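Local coordinates for gamma-glutamyltranspeptidase (Streptomyces lincolnensis, PDB 6J3A), which belongs to the gamma-glutamyltranspeptidase family of Ntn hydrolases and, as an LmbA-like homologue, may act in a related hydrolytic step of specialised metabolism, at residues K193-E198 and R213-T218; F220-L225 and A248-W253; H303-G308 and Q510-L515. All blocks are in the same frame, centred on the assembly; numbering follows the deposited sequence.

Interaction 1: residues K193-E198 and R213-T218; sequences KRLLAE and REVWRT
Val215 meets helix 186-200 with both of its methyl groups, each turned to a different residue. The apolar part is loose: Val215 CG1, anti to the backbone N (chi1 171°), stands 4.5 Å from CG of Leu195, where the two backbones also come nearest. The other methyl, Val215 CG2, lies 3.6 Å from OE1 of Glu198, a van der Waals contact in which the carboxylate and the isopropyl group approach from opposite directions.

Helices 186-200 and 205-217 are consecutive in the chain and pack against each other in the helical part of this Ntn-hydrolase chain. Neighbouring helices pack around them: Leu195 also touches Phe112 of helix 111-122 and Ile221 of helix 220-229, while Val215 touches Phe220.

Between the two segments no charged pair forms; each has a salt bridge of its own. OE2 of Glu198 makes a long one of 3.6 Å to NE of Arg194, one turn earlier, and that arginine is in turn a cation-pi partner of Phe220. On the other helix, Arg217 NH1 meets Glu214 OE1 at 2.7 Å, close to the guanidinium plane and on the syn side of the carboxylate, though 28° out of its plane.

Near the C-terminal end of helix 205-217, Glu214 O accepts both Thr218 N and, at 2.8 Å, Thr218 OG1; the two donors reach it from opposite faces of the carbonyl plane.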
loop_
_atom_site.group_PDB
_atom_site.type_symbol
_atom_site.label_atom_id
_atom_site.label_comp_id
_atom_site.label_asym_id
_atom_site.label_seq_id
_atom_site.Cartn_x
_atom_site.Cartn_y
_atom_site.Cartn_z
ATOM N N LYS A 193 -25.486 -3.790 16.155
ATOM C CA LYS A 193 -26.681 -3.014 15.857
ATOM C C LYS A 193 -27.569 -2.878 17.084
ATOM O O LYS A 193 -28.034 -1.784 17.400
ATOM C CB LYS A 193 -27.469 -3.633 14.709
ATOM C CG LYS A 193 -26.894 -3.329 13.340
ATOM C CD LYS A 193 -27.927 -3.662 12.286
ATOM C CE LYS A 193 -27.365 -3.653 10.882
ATOM N NZ LYS A 193 -28.319 -4.384 10.006
ATOM N N ARG A 194 -27.793 -3.993 17.771
ATOM C CA ARG A 194 -28.593 -3.978 18.983
ATOM C C ARG A 194 -27.927 -3.095 20.041
ATOM O O ARG A 194 -28.571 -2.213 20.624
ATOM C CB ARG A 194 -28.799 -5.393 19.524
ATOM C CG ARG A 194 -29.800 -5.427 20.671
ATOM C CD ARG A 194 -30.044 -6.819 21.218
ATOM N NE ARG A 194 -30.693 -6.767 22.531
ATOM C CZ ARG A 194 -31.027 -7.832 23.257
ATOM N NH1 ARG A 194 -30.780 -9.065 22.812
ATOM N NH2 ARG A 194 -31.613 -7.663 24.440
ATOM N N LEU A 195 -26.638 -3.342 20.265
ATOM C CA LEU A 195 -25.810 -2.524 21.152
ATOM C C LEU A 195 -26.083 -1.047 20.902
ATOM O O LEU A 195 -26.481 -0.325 21.815
ATOM C CB LEU A 195 -24.322 -2.830 20.935
ATOM C CG LEU A 195 -23.324 -2.348 21.985
ATOM C CD1 LEU A 195 -21.986 -3.042 21.796
ATOM C CD2 LEU A 195 -23.099 -0.851 21.928
ATOM N N LEU A 196 -25.892 -0.626 19.655
ATOM C CA LEU A 196 -26.116 0.756 19.252
ATOM C C LEU A 196 -27.548 1.226 19.468
ATOM O O LEU A 196 -27.767 2.340 19.935
ATOM C CB LEU A 196 -25.768 0.937 17.783
ATOM C CG LEU A 196 -24.298 0.837 17.396
ATOM C CD1 LEU A 196 -24.209 0.819 15.876
ATOM C CD2 LEU A 196 -23.499 1.998 17.967
ATOM N N ALA A 197 -28.516 0.389 19.108
ATOM C CA ALA A 197 -29.928 0.745 19.271
ATOM C C ALA A 197 -30.235 1.108 20.725
ATOM O O ALA A 197 -30.791 2.179 21.001
ATOM C CB ALA A 197 -30.836 -0.384 18.802
ATOM N N GLU A 198 -29.823 0.240 21.648
ATOM C CA GLU A 198 -30.153 0.425 23.061
ATOM C C GLU A 198 -29.215 1.334 23.852
ATOM O O GLU A 198 -29.382 1.461 25.058
ATOM C CB GLU A 198 -30.343 -0.918 23.776
ATOM C CG GLU A 198 -29.105 -1.773 23.971
ATOM C CD GLU A 198 -29.344 -2.864 25.004
ATOM O OE1 GLU A 198 -29.387 -2.539 26.218
ATOM O OE2 GLU A 198 -29.506 -4.039 24.602
ATOM N N ARG A 213 -20.645 0.340 27.637
ATOM C CA ARG A 213 -19.764 -0.389 28.544
ATOM C C ARG A 213 -20.580 -1.297 29.462
ATOM O O ARG A 213 -20.190 -2.429 29.719
ATOM C CB ARG A 213 -18.924 0.565 29.382
ATOM C CG ARG A 213 -17.976 1.440 28.584
ATOM C CD ARG A 213 -17.235 2.375 29.513
ATOM N NE ARG A 213 -16.251 1.653 30.313
ATOM C CZ ARG A 213 -15.650 2.128 31.400
ATOM N NH1 ARG A 213 -15.926 3.348 31.866
ATOM N NH2 ARG A 213 -14.765 1.371 32.041
ATOM N N GLU A 214 -21.719 -0.787 29.924
ATOM C CA GLU A 214 -22.623 -1.531 30.793
ATOM C C GLU A 214 -23.420 -2.623 30.088
ATOM O O GLU A 214 -23.765 -3.631 30.711
ATOM C CB GLU A 214 -23.575 -0.571 31.505
ATOM C CG GLU A 214 -22.866 0.370 32.472
ATOM C CD GLU A 214 -22.092 -0.350 33.576
ATOM O OE1 GLU A 214 -21.042 0.185 33.995
ATOM O OE2 GLU A 214 -22.521 -1.447 34.017
ATOM N N VAL A 215 -23.719 -2.426 28.809
ATOM C CA VAL A 215 -24.339 -3.474 27.994
ATOM C C VAL A 215 -23.400 -4.676 27.835
ATOM O O VAL A 215 -23.836 -5.823 27.943
ATOM C CB VAL A 215 -24.778 -2.928 26.624
ATOM C CG1 VAL A 215 -25.212 -4.049 25.688
ATOM C CG2 VAL A 215 -25.926 -1.948 26.814
ATOM N N TRP A 216 -22.123 -4.410 27.588
ATOM C CA TRP A 216 -21.117 -5.469 27.558
ATOM C C TRP A 216 -20.970 -6.140 28.925
ATOM O O TRP A 216 -20.810 -7.357 29.015
ATOM C CB TRP A 216 -19.751 -4.934 27.109
ATOM C CG TRP A 216 -18.743 -6.039 26.986
ATOM C CD1 TRP A 216 -18.038 -6.618 28.002
ATOM C CD2 TRP A 216 -18.373 -6.741 25.794
ATOM N NE1 TRP A 216 -17.244 -7.626 27.518
ATOM C CE2 TRP A 216 -17.424 -7.719 26.163
ATOM C CE3 TRP A 216 -18.735 -6.629 24.451
ATOM C CZ2 TRP A 216 -16.834 -8.585 25.236
ATOM C CZ3 TRP A 216 -18.148 -7.495 23.525
ATOM C CH2 TRP A 216 -17.205 -8.462 23.929
ATOM N N ARG A 217 -21.029 -5.327 29.971
ATOM C CA ARG A 217 -20.680 -5.732 31.332
ATOM C C ARG A 217 -21.772 -6.428 32.128
ATOM O O ARG A 217 -21.499 -7.386 32.856
ATOM C CB ARG A 217 -20.292 -4.488 32.122
ATOM C CG ARG A 217 -19.129 -4.705 33.044
ATOM C CD ARG A 217 -18.085 -3.650 32.808
ATOM N NE ARG A 217 -18.537 -2.345 33.282
ATOM C CZ ARG A 217 -17.912 -1.599 34.189
ATOM N NH1 ARG A 217 -18.431 -0.427 34.528
ATOM N NH2 ARG A 217 -16.772 -1.996 34.759
ATOM N N THR A 218 -22.980 -5.879 32.035
ATOM C CA THR A 218 -24.156 -6.379 32.752
ATOM C C THR A 218 -25.354 -6.720 31.865
ATOM O O THR A 218 -26.304 -7.333 32.348
ATOM C CB THR A 218 -24.629 -5.346 33.794
ATOM O OG1 THR A 218 -24.992 -4.124 33.135
ATOM C CG2 THR A 218 -23.529 -5.074 34.821
#

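Interaction 2: residues F220-L225 and A248-W253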
loop_
_atom_site.group_PDB
_atom_site.type_symbol
_atom_site.label_atom_id
_atom_site.label_comp_id
_atom_site.label_asym_id
_atom_site.label_seq_id
_atom_site.Cartn_x
_atom_site.Cartn_y
_atom_site.Cartn_z
ATOM N N PHE A 220 -27.151 -7.730 27.751
ATOM C CA PHE A 220 -27.411 -8.943 26.972
ATOM C C PHE A 220 -26.133 -9.693 26.553
ATOM O O PHE A 220 -26.137 -10.921 26.434
ATOM C CB PHE A 220 -28.318 -8.632 25.766
ATOM C CG PHE A 220 -27.598 -8.086 24.554
ATOM C CD1 PHE A 220 -27.361 -6.720 24.413
ATOM C CD2 PHE A 220 -27.195 -8.941 23.524
ATOM C CE1 PHE A 220 -26.709 -6.225 23.287
ATOM C CE2 PHE A 220 -26.549 -8.452 22.395
ATOM C CZ PHE A 220 -26.304 -7.095 22.277
ATOM N N ILE A 221 -25.049 -8.950 26.351
ATOM C CA ILE A 221 -23.773 -9.544 25.956
ATOM C C ILE A 221 -23.208 -10.381 27.092
ATOM O O ILE A 221 -22.890 -11.548 26.907
ATOM C CB ILE A 221 -22.757 -8.463 25.518
ATOM C CG1 ILE A 221 -23.205 -7.836 24.199
ATOM C CG2 ILE A 221 -21.354 -9.047 25.350
ATOM C CD1 ILE A 221 -22.374 -6.645 23.765
ATOM N N ALA A 222 -23.073 -9.763 28.258
ATOM C CA ALA A 222 -22.596 -10.445 29.465
ATOM C C ALA A 222 -23.378 -11.717 29.769
ATOM O O ALA A 222 -22.789 -12.769 30.015
ATOM C CB ALA A 222 -22.680 -9.507 30.657
ATOM N N GLU A 223 -24.703 -11.603 29.762
ATOM C CA GLU A 223 -25.587 -12.752 29.971
ATOM C C GLU A 223 -25.195 -13.934 29.091
ATOM O O GLU A 223 -25.018 -15.047 29.582
ATOM C CB GLU A 223 -27.044 -12.353 29.714
ATOM C CG GLU A 223 -27.644 -11.564 30.872
ATOM C CD GLU A 223 -28.943 -10.847 30.536
ATOM O OE1 GLU A 223 -29.482 -11.003 29.412
ATOM O OE2 GLU A 223 -29.430 -10.110 31.420
ATOM N N ALA A 224 -25.033 -13.665 27.802
ATOM C CA ALA A 224 -24.670 -14.692 26.821
ATOM C C ALA A 224 -23.269 -15.287 27.027
ATOM O O ALA A 224 -23.053 -16.489 26.841
ATOM C CB ALA A 224 -24.788 -14.119 25.419
ATOM N N LEU A 225 -22.328 -14.429 27.392
ATOM C CA LEU A 225 -20.947 -14.834 27.607
ATOM C C LEU A 225 -20.844 -15.790 28.786
ATOM O O LEU A 225 -20.172 -16.824 28.698
ATOM C CB LEU A 225 -20.083 -13.605 27.876
ATOM C CG LEU A 225 -19.798 -12.704 26.677
ATOM C CD1 LEU A 225 -19.310 -11.354 27.162
ATOM C CD2 LEU A 225 -18.764 -13.317 25.749
ATOM N N ALA A 248 -20.782 -11.573 38.016
ATOM C CA ALA A 248 -20.018 -10.606 38.825
ATOM C C ALA A 248 -18.565 -10.366 38.387
ATOM O O ALA A 248 -18.054 -9.263 38.596
ATOM C CB ALA A 248 -20.036 -11.015 40.292
ATOM N N ASP A 249 -17.887 -11.379 37.835
ATOM C CA ASP A 249 -16.537 -11.171 37.269
ATOM C C ASP A 249 -16.592 -10.080 36.202
ATOM O O ASP A 249 -15.744 -9.177 36.166
ATOM C CB ASP A 249 -15.973 -12.432 36.595
ATOM C CG ASP A 249 -15.606 -13.528 37.576
ATOM O OD1 ASP A 249 -14.802 -13.288 38.494
ATOM O OD2 ASP A 249 -16.093 -14.660 37.412
ATOM N N LEU A 250 -17.589 -10.194 35.322
ATOM C CA LEU A 250 -17.805 -9.217 34.251
ATOM C C LEU A 250 -18.230 -7.878 34.792
ATOM O O LEU A 250 -17.655 -6.875 34.416
ATOM C CB LEU A 250 -18.852 -9.698 33.248
ATOM C CG LEU A 250 -18.536 -11.014 32.535
ATOM C CD1 LEU A 250 -19.580 -11.251 31.461
ATOM C CD2 LEU A 250 -17.148 -11.063 31.921
ATOM N N ALA A 251 -19.211 -7.875 35.688
ATOM C CA ALA A 251 -19.747 -6.636 36.276
ATOM C C ALA A 251 -18.677 -5.777 36.992
ATOM O O ALA A 251 -18.735 -4.544 36.967
ATOM C CB ALA A 251 -20.903 -6.963 37.220
ATOM N N GLY A 252 -17.699 -6.438 37.607
ATOM C CA GLY A 252 -16.655 -5.759 38.382
ATOM C C GLY A 252 -15.454 -5.212 37.617
ATOM O O GLY A 252 -14.755 -4.330 38.122
ATOM N N TRP A 253 -15.209 -5.721 36.409
ATOM C CA TRP A 253 -13.957 -5.430 35.694
ATOM C C TRP A 253 -14.092 -4.276 34.715
ATOM O O TRP A 253 -15.031 -4.207 33.940
ATOM C CB TRP A 253 -13.409 -6.671 34.962
ATOM C CG TRP A 253 -12.038 -6.422 34.375
ATOM C CD1 TRP A 253 -10.833 -6.650 34.972
ATOM C CD2 TRP A 253 -11.748 -5.852 33.097
ATOM N NE1 TRP A 253 -9.809 -6.269 34.138
ATOM C CE2 TRP A 253 -10.343 -5.772 32.981
ATOM C CE3 TRP A 253 -12.542 -5.404 32.035
ATOM C CZ2 TRP A 253 -9.712 -5.267 31.842
ATOM C CZ3 TRP A 253 -11.919 -4.895 30.909
ATOM C CH2 TRP A 253 -10.513 -4.832 30.820
#
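Leu250 of the short helix 247-252 projects onto helix 220-229, where it meets Ala222 and Leu225. This is helix-to-helix packing in the alpha-helical part of the Ntn-hydrolase chain, apolar throughout and buried on both sides. The backbones come nearest at Ala222 and Leu250, whose CA atoms are 6.9 Å apart, a close approach allowed by the small alanine side chain.

From CB, which already points at the opposing helix, the Leu250 side chain runs to CG, placed anti to the carbonyl carbon and beside the backbone N (chi1 -59°). Neither CB nor CG makes the closest approach; the chain divides at CG, and the branch that continues the extended line, CD1, does the touching. This methyl lies 3.6 Å from CB of Ala222 and 3.7 Å from CA of the same residue, so it sits against the alanine's backbone as well as its methyl group. CD2, the other branch, stays farther from both partners.

One turn further along, Leu225 borders the same methyl while also packing on Val449 and Leu456, which extends the apolar surface beyond the two helices. There, CD1 of Leu225 is 4.3 Å from CD1 of Leu250.

Interaction 3: residues H303-G308 and Q510-L515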
loop_
_atom_site.group_PDB
_atom_site.type_symbol
_atom_site.label_atom_id
_atom_site.label_comp_id
_atom_site.label_asym_id
_atom_site.label_seq_id
_atom_site.Cartn_x
_atom_site.Cartn_y
_atom_site.Cartn_z
ATOM N N HIS A 303 24.137 -12.863 16.453
ATOM C CA HIS A 303 24.576 -13.665 17.616
ATOM C C HIS A 303 24.393 -12.926 18.941
ATOM O O HIS A 303 23.767 -13.436 19.865
ATOM C CB HIS A 303 26.055 -14.082 17.480
ATOM C CG HIS A 303 26.585 -14.809 18.678
ATOM N ND1 HIS A 303 26.384 -16.158 18.877
ATOM C CD2 HIS A 303 27.274 -14.370 19.758
ATOM C CE1 HIS A 303 26.933 -16.519 20.023
ATOM N NE2 HIS A 303 27.479 -15.453 20.578
ATOM N N LEU A 304 24.949 -11.723 19.005
ATOM C CA LEU A 304 24.830 -10.856 20.179
ATOM C C LEU A 304 23.386 -10.651 20.628
ATOM O O LEU A 304 23.090 -10.740 21.814
ATOM C CB LEU A 304 25.474 -9.488 19.908
ATOM C CG LEU A 304 25.305 -8.448 21.021
ATOM C CD1 LEU A 304 26.118 -8.840 22.248
ATOM C CD2 LEU A 304 25.684 -7.058 20.545
ATOM N N LEU A 305 22.510 -10.354 19.672
ATOM C CA LEU A 305 21.090 -10.148 19.945
ATOM C C LEU A 305 20.340 -11.412 20.344
ATOM O O LEU A 305 19.396 -11.337 21.133
ATOM C CB LEU A 305 20.406 -9.513 18.734
ATOM C CG LEU A 305 20.876 -8.104 18.350
ATOM C CD1 LEU A 305 19.988 -7.509 17.265
ATOM C CD2 LEU A 305 20.947 -7.154 19.535
ATOM N N VAL A 306 20.735 -12.559 19.784
ATOM C CA VAL A 306 20.081 -13.847 20.089
ATOM C C VAL A 306 20.365 -14.243 21.547
ATOM O O VAL A 306 19.451 -14.495 22.343
ATOM C CB VAL A 306 20.523 -14.950 19.087
ATOM C CG1 VAL A 306 20.069 -16.347 19.521
ATOM C CG2 VAL A 306 19.981 -14.642 17.697
ATOM N N GLU A 307 21.644 -14.275 21.887
ATOM C CA GLU A 307 22.057 -14.593 23.250
ATOM C C GLU A 307 21.458 -13.615 24.269
ATOM O O GLU A 307 20.974 -14.028 25.322
ATOM C CB GLU A 307 23.589 -14.641 23.350
ATOM C CG GLU A 307 24.227 -15.738 22.506
ATOM C CD GLU A 307 23.536 -17.063 22.702
ATOM O OE1 GLU A 307 22.738 -17.444 21.821
ATOM O OE2 GLU A 307 23.753 -17.693 23.765
ATOM N N GLY A 308 21.475 -12.331 23.940
ATOM C CA GLY A 308 20.854 -11.312 24.784
ATOM C C GLY A 308 19.363 -11.540 24.971
ATOM O O GLY A 308 18.847 -11.438 26.081
ATOM N N GLN A 510 10.226 -6.971 17.048
ATOM C CA GLN A 510 10.209 -5.537 17.314
ATOM C C GLN A 510 11.575 -5.003 17.720
ATOM O O GLN A 510 11.952 -3.915 17.286
ATOM C CB GLN A 510 9.185 -5.180 18.391
ATOM C CG GLN A 510 7.780 -5.047 17.866
ATOM C CD GLN A 510 6.760 -4.898 18.970
ATOM O OE1 GLN A 510 6.404 -5.877 19.652
ATOM N NE2 GLN A 510 6.269 -3.672 19.155
ATOM N N LEU A 511 12.301 -5.745 18.561
ATOM C CA LEU A 511 13.665 -5.350 18.914
ATOM C C LEU A 511 14.531 -5.238 17.665
ATOM O O LEU A 511 15.248 -4.255 17.501
ATOM C CB LEU A 511 14.333 -6.316 19.894
ATOM C CG LEU A 511 15.753 -5.802 20.228
ATOM C CD1 LEU A 511 15.736 -4.932 21.470
ATOM C CD2 LEU A 511 16.773 -6.920 20.336
ATOM N N HIS A 512 14.455 -6.234 16.789
ATOM C CA HIS A 512 15.271 -6.208 15.567
ATOM C C HIS A 512 14.870 -4.997 14.716
ATOM O O HIS A 512 15.725 -4.212 14.280
ATOM C CB HIS A 512 15.166 -7.521 14.777
ATOM C CG HIS A 512 15.283 -8.747 15.631
ATOM N ND1 HIS A 512 16.001 -8.760 16.803
ATOM C CD2 HIS A 512 14.754 -9.985 15.501
ATOM C CE1 HIS A 512 15.915 -9.958 17.354
ATOM N NE2 HIS A 512 15.163 -10.720 16.583
ATOM N N PHE A 513 13.566 -4.822 14.539
ATOM C CA PHE A 513 13.018 -3.681 13.803
ATOM C C PHE A 513 13.477 -2.332 14.351
ATOM O O PHE A 513 14.050 -1.529 13.614
ATOM C CB PHE A 513 11.500 -3.749 13.845
ATOM C CG PHE A 513 10.820 -2.507 13.384
ATOM C CD1 PHE A 513 10.790 -2.185 12.044
ATOM C CD2 PHE A 513 10.193 -1.669 14.291
ATOM C CE1 PHE A 513 10.144 -1.041 11.607
ATOM C CE2 PHE A 513 9.545 -0.525 13.865
ATOM C CZ PHE A 513 9.519 -0.211 12.520
ATOM N N PHE A 514 13.217 -2.095 15.635
ATOM C CA PHE A 514 13.560 -0.824 16.276
ATOM C C PHE A 514 15.040 -0.484 16.175
ATOM O O PHE A 514 15.383 0.669 15.924
ATOM C CB PHE A 514 13.155 -0.814 17.741
ATOM C CG PHE A 514 13.700 0.361 18.509
ATOM C CD1 PHE A 514 12.990 1.558 18.564
ATOM C CD2 PHE A 514 14.920 0.268 19.174
ATOM C CE1 PHE A 514 13.483 2.634 19.274
ATOM C CE2 PHE A 514 15.422 1.342 19.881
ATOM C CZ PHE A 514 14.702 2.528 19.932
ATOM N N LEU A 515 15.909 -1.467 16.398
ATOM C CA LEU A 515 17.354 -1.257 16.191
ATOM C C LEU A 515 17.686 -0.934 14.727
ATOM O O LEU A 515 18.489 -0.035 14.431
ATOM C CB LEU A 515 18.181 -2.463 16.670
ATOM C CG LEU A 515 18.226 -2.723 18.184
ATOM C CD1 LEU A 515 19.075 -3.946 18.486
ATOM C CD2 LEU A 515 18.757 -1.534 18.962
#
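Leu305 of helix 299-319 reaches across to three residues of helix 506-519: Leu511, His512 and Leu515. The two helices belong to a helical layer of the alpha-beta-beta-alpha Ntn-hydrolase fold, with helix 506-519 lying on strands 268-272 and 493-499, and their short segments run roughly antiparallel, at 140° between N-to-C directions. With the axes 11.8 Å apart at closest approach, side chains bridge the gap between the helices, and Leu305 is the residue of 303-308 that makes every contact.

Leu511 comes first along helix 506-519. It points toward the other helix, and its CD2 lies 4.3 Å from CD2 of Leu305, a looser apolar contact; Leu511 also packs on Gln285 and Leu286 of helix 280-288. At His512, the next residue, the backbones come nearest, with 8.3 Å between its CA and that of Leu305. The end of the His512 side chain comes nearer to Leu305, whose CD1 approaches the ring obliquely. Elsewhere this ring stacks with that of Trp538. Phe513 and Phe514 then turn to strand 493-499, where both touch Met496 and Phe498, so helix 506-519 is held between strands and helix 299-319.

Leu515, one turn after Leu511, completes the contact. In both Leu305 and Leu515, CG lies anti to the carbonyl carbon (chi1 -64° and -69°), and the two side chains extend toward each other tip to tip. CD1 of Leu515 meets the fork of Leu305, lying 3.9 Å from its CD1 and 3.9 Å from its CD2.

Overall arrangement
From the N terminus, interaction 1 comes first, closing a short loop over 14 residues as helix 205-217 packs against helix 186-200. Interaction 2 opens just after it and joins helix 220-229 to helix 247-252 across 22 residues. Interaction 3, between helices 299-319 and 506-519, spans 201 residues of sequence, including the unmodelled 384-420; if the chain is processed as in relatives, it would join the two resulting subunits. The three follow in series, neither nested nor crossed. Interactions 1 and 2 are neighbours, centres about 11 Å apart, and Arg217 NH2 probably hydrogen-bonds to Trp253 O between them. Interaction 3 lies on the opposite side of the chain's centre, beside strands 268-272 and 493-499.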